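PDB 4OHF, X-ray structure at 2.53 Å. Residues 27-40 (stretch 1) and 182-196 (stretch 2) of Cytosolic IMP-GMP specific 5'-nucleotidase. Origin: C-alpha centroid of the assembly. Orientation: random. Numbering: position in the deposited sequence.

Stretch 1 27-40: TLIRYNSKNFESLV
Stretch 2 (182-196) KKYVIREKEVVEGLK

How does stretch 1 meet stretch 2 as its first helix ends? Leu28, still helical (phi/psi -69/-40), has a t,p rotamer whose end reaches the helix that carries Val191 and Leu195: CD1 of Leu28 lies 3.7 Å from Val191 CG1 and 4.0 Å from Leu195 CD1. These buried aliphatic groups pack without any polar group to satisfy. Ile29 then leaves helical geometry (-111/119), and its CG2 sits 4.1 Å from Val185 CG2.

What joins the extended segments? They run antiparallel, pairing Arg30 with Ile186 (CA-CA 5.1 Å) and Tyr31 with Val185 (CA-CA 4.3 Å). Ile186 N donates to Arg30 O at 2.7 Å, and Asn32 N donates to Tyr184 O, also at 2.7 Å. Phi/psi values are -82/142 at Arg30, -119/152 at Tyr31, -101/133 at Val185 and -94/132 at Ile186.

Where do the side chains of this pairing go? Arg30 and Ile186 share one face. With chi1 -115°, chi2 128°, chi3 59° (p) and chi4 61°, Arg30 NE lies 3.0 Å from Glu188 OE2 in a salt bridge, while Ile186 CG2 covers one face of the Arg30 guanidinium, 4.0 Å from Arg30 NH2. Glu188 suits this place because its extended t,t chain carries the carboxylate to the guanidinium edge. On the other face, buried Tyr31 (m, chi2 -92°) places CE1 4.5 Å from Val185 CG1.

How does the second helix complete the contact? Asn32 (t) caps it, OD1 accepting from Asn35 N at 3.0 Å. In the first turn, Asn35 (m) points toward stretch 2, and its ND2 donates to Lys183 O at 3.2 Å. The buried Tyr184 ring (m, chi2 -70°) extends alongside this helix: CE1 is 3.4 Å from Asn35 O, and CZ packs 3.9 Å from Leu39 CG, which meets the ring obliquely.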

# COMPACT_ATOMS: atom_id res chain seq x y z
N THR B 27 24.70 15.44 18.53
CA THR B 27 25.78 14.75 17.85
C THR B 27 27.03 15.60 18.05
O THR B 27 27.89 15.26 18.85
CB THR B 27 25.49 14.53 16.34
OG1 THR B 27 24.36 13.68 16.19
CG2 THR B 27 26.69 13.88 15.66
N LEU B 28 27.11 16.73 17.33
CA LEU B 28 28.26 17.63 17.45
C LEU B 28 28.28 18.33 18.80
O LEU B 28 29.35 18.53 19.38
CB LEU B 28 28.23 18.70 16.36
CG LEU B 28 29.22 19.86 16.49
CD1 LEU B 28 30.67 19.35 16.50
CD2 LEU B 28 29.00 20.80 15.33
N ILE B 29 27.11 18.72 19.29
CA ILE B 29 27.00 19.38 20.58
C ILE B 29 26.31 18.46 21.58
O ILE B 29 25.17 18.06 21.39
CB ILE B 29 26.22 20.69 20.43
CG1 ILE B 29 27.07 21.67 19.63
CG2 ILE B 29 25.87 21.27 21.79
CD1 ILE B 29 26.37 22.98 19.30
N ARG B 30 27.01 18.12 22.66
CA ARG B 30 26.43 17.21 23.65
C ARG B 30 25.49 17.86 24.67
O ARG B 30 25.71 18.99 25.12
CB ARG B 30 27.56 16.46 24.38
CG ARG B 30 27.55 14.95 24.13
CD ARG B 30 28.89 14.42 23.66
NE ARG B 30 29.97 14.68 24.62
CZ ARG B 30 30.03 14.21 25.87
NH1 ARG B 30 29.05 13.45 26.34
NH2 ARG B 30 31.06 14.52 26.64
N TYR B 31 24.43 17.14 25.01
CA TYR B 31 23.45 17.60 25.99
C TYR B 31 23.39 16.66 27.17
O TYR B 31 23.67 15.46 27.05
CB TYR B 31 22.05 17.66 25.37
CG TYR B 31 21.78 18.85 24.48
CD1 TYR B 31 21.23 20.02 24.99
CD2 TYR B 31 22.06 18.80 23.11
CE1 TYR B 31 20.94 21.10 24.17
CE2 TYR B 31 21.78 19.87 22.29
CZ TYR B 31 21.22 21.02 22.82
OH TYR B 31 20.96 22.10 22.01
N ASN B 32 23.02 17.21 28.32
CA ASN B 32 22.86 16.43 29.53
C ASN B 32 21.53 15.68 29.35
O ASN B 32 20.45 16.26 29.53
CB ASN B 32 22.77 17.38 30.72
CG ASN B 32 22.66 16.66 32.03
OD1 ASN B 32 21.72 15.88 32.26
ND2 ASN B 32 23.62 16.91 32.91
N SER B 33 21.61 14.41 28.99
CA SER B 33 20.42 13.60 28.73
C SER B 33 19.29 13.65 29.75
O SER B 33 18.14 13.89 29.39
CB SER B 33 20.81 12.14 28.50
OG SER B 33 21.40 11.96 27.23
N LYS B 34 19.61 13.42 31.02
CA LYS B 34 18.60 13.43 32.07
C LYS B 34 17.90 14.78 32.11
O LYS B 34 16.68 14.85 32.00
CB LYS B 34 19.25 13.14 33.42
CG LYS B 34 18.52 12.10 34.24
CD LYS B 34 17.61 12.68 35.30
CE LYS B 34 18.39 13.34 36.44
NZ LYS B 34 19.06 14.62 36.04
N ASN B 35 18.68 15.84 32.25
CA ASN B 35 18.09 17.16 32.31
C ASN B 35 17.25 17.50 31.09
O ASN B 35 16.16 18.06 31.21
CB ASN B 35 19.17 18.22 32.50
CG ASN B 35 19.85 18.12 33.84
OD1 ASN B 35 19.26 17.61 34.80
ND2 ASN B 35 21.08 18.60 33.93
N PHE B 36 17.77 17.15 29.92
CA PHE B 36 17.07 17.43 28.68
C PHE B 36 15.79 16.61 28.54
O PHE B 36 14.75 17.14 28.14
CB PHE B 36 18.01 17.20 27.49
CG PHE B 36 17.39 17.46 26.16
CD1 PHE B 36 16.58 16.50 25.55
CD2 PHE B 36 17.58 18.68 25.51
CE1 PHE B 36 15.98 16.75 24.32
CE2 PHE B 36 16.98 18.94 24.27
CZ PHE B 36 16.17 17.97 23.68
N GLU B 37 15.85 15.31 28.87
CA GLU B 37 14.66 14.47 28.78
C GLU B 37 13.61 15.04 29.72
O GLU B 37 12.46 15.21 29.34
CB GLU B 37 14.94 13.03 29.19
CG GLU B 37 15.66 12.17 28.17
CD GLU B 37 14.88 11.98 26.88
OE1 GLU B 37 13.64 12.17 26.86
OE2 GLU B 37 15.52 11.62 25.87
N SER B 38 14.03 15.32 30.94
CA SER B 38 13.15 15.88 31.95
C SER B 38 12.45 17.15 31.48
O SER B 38 11.24 17.30 31.68
CB SER B 38 13.94 16.19 33.22
OG SER B 38 13.11 16.84 34.16
N LEU B 39 13.19 18.05 30.84
CA LEU B 39 12.60 19.29 30.35
C LEU B 39 11.49 18.92 29.37
O LEU B 39 10.34 19.33 29.55
CB LEU B 39 13.65 20.14 29.63
CG LEU B 39 13.52 21.66 29.63
CD1 LEU B 39 14.12 22.21 28.36
CD2 LEU B 39 12.06 22.10 29.74
N VAL B 40 11.83 18.13 28.35
CA VAL B 40 10.85 17.70 27.36
C VAL B 40 9.65 17.09 28.05
O VAL B 40 8.52 17.36 27.68
CB VAL B 40 11.44 16.68 26.37
CG1 VAL B 40 10.33 16.16 25.45
CG2 VAL B 40 12.52 17.33 25.53
N LYS B 182 24.45 26.26 30.56
CA LYS B 182 25.35 25.42 31.35
C LYS B 182 24.69 24.26 32.09
O LYS B 182 25.37 23.39 32.61
CB LYS B 182 26.18 26.24 32.32
CG LYS B 182 25.44 26.90 33.46
CD LYS B 182 26.45 27.32 34.53
CE LYS B 182 27.79 27.77 33.91
NZ LYS B 182 28.85 28.08 34.92
N LYS B 183 23.37 24.24 32.12
CA LYS B 183 22.66 23.15 32.76
C LYS B 183 22.27 22.11 31.70
O LYS B 183 22.02 20.95 32.03
CB LYS B 183 21.39 23.67 33.44
CG LYS B 183 20.50 22.56 34.00
CD LYS B 183 19.11 23.07 34.34
CE LYS B 183 18.25 21.93 34.88
NZ LYS B 183 16.87 22.40 35.19
N TYR B 184 22.23 22.52 30.44
CA TYR B 184 21.82 21.61 29.38
C TYR B 184 22.89 21.11 28.42
O TYR B 184 22.91 19.92 28.10
CB TYR B 184 20.66 22.22 28.59
CG TYR B 184 19.39 22.26 29.40
CD1 TYR B 184 18.70 21.07 29.71
CD2 TYR B 184 18.90 23.46 29.90
CE1 TYR B 184 17.56 21.08 30.50
CE2 TYR B 184 17.75 23.48 30.70
CZ TYR B 184 17.09 22.29 30.99
OH TYR B 184 15.95 22.31 31.77
N VAL B 185 23.79 21.98 27.98
CA VAL B 185 24.83 21.52 27.05
C VAL B 185 26.19 21.27 27.68
O VAL B 185 26.71 22.06 28.46
CB VAL B 185 24.96 22.48 25.82
CG1 VAL B 185 24.12 23.70 26.02
CG2 VAL B 185 26.42 22.86 25.58
N ILE B 186 26.77 20.12 27.33
CA ILE B 186 28.07 19.71 27.83
C ILE B 186 29.15 20.15 26.86
O ILE B 186 29.03 19.94 25.65
CB ILE B 186 28.14 18.17 27.98
CG1 ILE B 186 27.12 17.68 29.00
CG2 ILE B 186 29.51 17.74 28.43
CD1 ILE B 186 27.03 16.18 29.09
N ARG B 187 30.20 20.76 27.38
CA ARG B 187 31.32 21.20 26.56
C ARG B 187 32.42 20.15 26.60
O ARG B 187 32.60 19.46 27.60
CB ARG B 187 31.84 22.53 27.09
CG ARG B 187 30.92 23.71 26.80
CD ARG B 187 31.16 24.85 27.78
NE ARG B 187 31.02 26.15 27.14
CZ ARG B 187 31.09 27.31 27.80
NH1 ARG B 187 31.29 27.32 29.11
NH2 ARG B 187 30.96 28.45 27.13
N GLU B 188 33.16 20.03 25.51
CA GLU B 188 34.22 19.03 25.45
C GLU B 188 35.32 19.48 24.52
O GLU B 188 35.12 19.54 23.30
CB GLU B 188 33.63 17.68 24.97
CG GLU B 188 34.67 16.60 24.67
CD GLU B 188 34.06 15.31 24.12
OE1 GLU B 188 34.82 14.38 23.78
OE2 GLU B 188 32.81 15.22 24.03
N LYS B 189 36.48 19.78 25.08
CA LYS B 189 37.63 20.21 24.30
C LYS B 189 37.94 19.25 23.15
O LYS B 189 38.18 19.67 22.02
CB LYS B 189 38.87 20.35 25.20
CG LYS B 189 40.16 20.66 24.44
CD LYS B 189 41.30 21.13 25.35
CE LYS B 189 41.77 20.06 26.34
NZ LYS B 189 40.74 19.73 27.37
N GLU B 190 37.93 17.96 23.44
CA GLU B 190 38.23 16.96 22.44
C GLU B 190 37.50 17.15 21.10
O GLU B 190 38.09 16.95 20.03
CB GLU B 190 37.94 15.56 22.99
CG GLU B 190 38.84 15.11 24.16
CD GLU B 190 38.72 15.99 25.42
OE1 GLU B 190 37.59 16.27 25.89
OE2 GLU B 190 39.78 16.39 25.96
N VAL B 191 36.23 17.53 21.14
CA VAL B 191 35.46 17.72 19.92
C VAL B 191 36.16 18.70 19.00
O VAL B 191 36.36 18.42 17.82
CB VAL B 191 34.02 18.24 20.20
CG1 VAL B 191 33.35 18.66 18.90
CG2 VAL B 191 33.19 17.17 20.86
N VAL B 192 36.52 19.86 19.54
CA VAL B 192 37.20 20.89 18.75
C VAL B 192 38.55 20.39 18.24
O VAL B 192 38.87 20.55 17.06
CB VAL B 192 37.39 22.18 19.58
CG1 VAL B 192 38.38 23.11 18.90
CG2 VAL B 192 36.05 22.90 19.70
N GLU B 193 39.34 19.77 19.11
CA GLU B 193 40.63 19.25 18.68
C GLU B 193 40.39 18.25 17.56
O GLU B 193 41.11 18.23 16.55
CB GLU B 193 41.37 18.57 19.83
CG GLU B 193 41.70 19.46 21.02
CD GLU B 193 42.14 20.88 20.61
OE1 GLU B 193 42.97 21.02 19.67
OE2 GLU B 193 41.64 21.86 21.23
N GLY B 194 39.37 17.41 17.74
CA GLY B 194 39.04 16.40 16.76
C GLY B 194 38.71 16.96 15.39
O GLY B 194 39.20 16.46 14.37
N LEU B 195 37.87 17.98 15.36
CA LEU B 195 37.52 18.59 14.10
C LEU B 195 38.79 19.12 13.45
O LEU B 195 39.06 18.85 12.27
CB LEU B 195 36.51 19.72 14.32
CG LEU B 195 35.14 19.21 14.75
CD1 LEU B 195 34.24 20.36 15.14
CD2 LEU B 195 34.53 18.41 13.62
N LYS B 196 39.58 19.87 14.21
CA LYS B 196 40.81 20.42 13.68
C LYS B 196 41.64 19.28 13.12
O LYS B 196 42.15 19.36 12.00
CB LYS B 196 41.58 21.14 14.78
CG LYS B 196 41.08 22.54 15.06
CD LYS B 196 42.11 23.28 15.87
CE LYS B 196 41.67 24.68 16.25
NZ LYS B 196 42.76 25.42 16.96